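Side-chain contact in ancestral D-type dye decolorizing peroxidase (PDB 7ANV), which probably uses its haem to reduce hydrogen peroxide while oxidising dyes and other substrates, as dye-decolorizing peroxidases do: residues A[49-52]-A[53-57]. Numbering follows the deposited sequence.
Sequences AQVQ and KDRKA. With SO4 (sulfate ion), chain H.
The R55 guanidinium meets V51 with its edge: CG1 of V51 sits 3.5 Å from NE of R55, close to the plane of the group, while O2 of a sulfate ion, probably from the crystallisation liquor, lies in that plane at the far edge. Both residues belong to helix 48-59, an i, i+4 pair in the dimeric alpha+beta barrel domain of the dye-decolorizing peroxidase fold. Their side chains run side by side, R55 being extended from CG to NE. NH2 of R55 donates to sulfate O2 at 2.7 Å, the bond from NH1 to that oxygen is weak, and the carbonyl of G15 takes a further bond from NH2. An alanine here is likely to leave the G15 carbonyl and sulfate O2 without these donors and to take the R55 packing away from CG1 of V51. One residue earlier along the helix, the Q50 amide is turned 54° against the D54 carboxylate. The Q50 side chain leaves with CG opposite the backbone N (chi1 -176°), and a bend at chi2 then swings the amide forward along the helix. NE2 of Q50 reaches OD1 of D54 at 2.8 Å, from above the carboxylate plane, while OD1 stays within 8° of the amide plane.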
loop_
_atom_site.group_PDB
_atom_site.type_symbol
_atom_site.label_atom_id
_atom_site.label_comp_id
_atom_site.label_asym_id
_atom_site.label_seq_id
_atom_site.Cartn_x
_atom_site.Cartn_y
_atom_site.Cartn_z
ATOM N N ALA A 49 14.252 2.171 -15.752
ATOM C CA ALA A 49 15.671 2.298 -16.140
ATOM C C ALA A 49 16.287 3.494 -15.395
ATOM O O ALA A 49 17.390 3.344 -14.810
ATOM C CB ALA A 49 15.821 2.413 -17.658
ATOM N N GLN A 50 15.631 4.663 -15.424
ATOM C CA GLN A 50 16.167 5.882 -14.796
ATOM C C GLN A 50 16.192 5.694 -13.280
ATOM O O GLN A 50 17.161 6.085 -12.644
ATOM C CB GLN A 50 15.348 7.114 -15.154
ATOM C CG GLN A 50 15.964 8.383 -14.583
ATOM C CD GLN A 50 17.359 8.631 -15.097
ATOM O OE1 GLN A 50 17.656 8.464 -16.272
ATOM N NE2 GLN A 50 18.247 9.034 -14.211
ATOM N N VAL A 51 15.171 5.082 -12.704
ATOM C CA VAL A 51 15.186 4.813 -11.228
ATOM C C VAL A 51 16.420 4.000 -10.835
ATOM O O VAL A 51 17.049 4.278 -9.801
ATOM C CB VAL A 51 13.890 4.110 -10.785
ATOM C CG1 VAL A 51 14.039 3.377 -9.456
ATOM C CG2 VAL A 51 12.751 5.074 -10.734
ATOM N N GLN A 52 16.761 2.985 -11.613
ATOM C CA GLN A 52 17.919 2.119 -11.291
ATOM C C GLN A 52 19.193 2.954 -11.349
ATOM O O GLN A 52 20.062 2.760 -10.488
ATOM C CB GLN A 52 17.965 0.898 -12.206
ATOM C CG GLN A 52 16.784 -0.014 -11.980
ATOM C CD GLN A 52 16.787 -0.616 -10.601
ATOM O OE1 GLN A 52 16.114 -0.138 -9.677
ATOM N NE2 GLN A 52 17.472 -1.728 -10.501
ATOM N N LYS A 53 19.296 3.859 -12.316
ATOM C CA LYS A 53 20.411 4.829 -12.338
ATOM C C LYS A 53 20.375 5.714 -11.102
ATOM O O LYS A 53 21.439 5.900 -10.503
ATOM C CB LYS A 53 20.256 5.781 -13.504
ATOM C CG LYS A 53 21.033 5.398 -14.702
ATOM C CD LYS A 53 21.117 6.527 -15.666
ATOM C CE LYS A 53 21.530 5.965 -16.989
ATOM N NZ LYS A 53 22.884 5.363 -16.896
ATOM N N ASP A 54 19.217 6.277 -10.784
ATOM C CA ASP A 54 19.033 7.205 -9.632
ATOM C C ASP A 54 19.429 6.505 -8.323
ATOM O O ASP A 54 20.116 7.118 -7.505
ATOM C CB ASP A 54 17.597 7.680 -9.532
ATOM C CG ASP A 54 17.169 8.632 -10.635
ATOM O OD1 ASP A 54 18.060 9.125 -11.384
ATOM O OD2 ASP A 54 15.943 8.853 -10.737
ATOM N N ARG A 55 19.009 5.254 -8.135
ATOM C CA ARG A 55 19.272 4.496 -6.882
ATOM C C ARG A 55 20.777 4.224 -6.789
ATOM O O ARG A 55 21.316 4.340 -5.677
ATOM C CB ARG A 55 18.391 3.240 -6.835
ATOM C CG ARG A 55 16.931 3.530 -6.528
ATOM C CD ARG A 55 16.052 2.274 -6.492
ATOM N NE ARG A 55 14.711 2.674 -6.097
ATOM C CZ ARG A 55 14.360 2.927 -4.857
ATOM N NH1 ARG A 55 15.240 2.746 -3.874
ATOM N NH2 ARG A 55 13.127 3.292 -4.589
ATOM N N LYS A 56 21.434 3.905 -7.909
ATOM C CA LYS A 56 22.912 3.752 -7.988
ATOM C C LYS A 56 23.571 5.069 -7.546
ATOM O O LYS A 56 24.577 4.988 -6.837
ATOM C CB LYS A 56 23.359 3.315 -9.391
ATOM C CG LYS A 56 24.859 3.414 -9.671
ATOM C CD LYS A 56 25.313 2.519 -10.830
ATOM C CE LYS A 56 26.469 2.999 -11.688
ATOM N NZ LYS A 56 27.364 3.967 -11.024
ATOM N N ALA A 57 23.018 6.233 -7.906
ATOM C CA ALA A 57 23.588 7.556 -7.541
ATOM C C ALA A 57 23.356 7.847 -6.049
ATOM O O ALA A 57 24.291 8.350 -5.384
ATOM C CB ALA A 57 23.036 8.647 -8.422
HETATM S S SO4 H . 13.804 4.990 -1.061
HETATM O O1 SO4 H . 13.657 4.510 0.287
HETATM O O2 SO4 H . 13.215 4.037 -1.970
HETATM O O3 SO4 H . 15.203 5.145 -1.375
HETATM O O4 SO4 H . 13.146 6.262 -1.190
#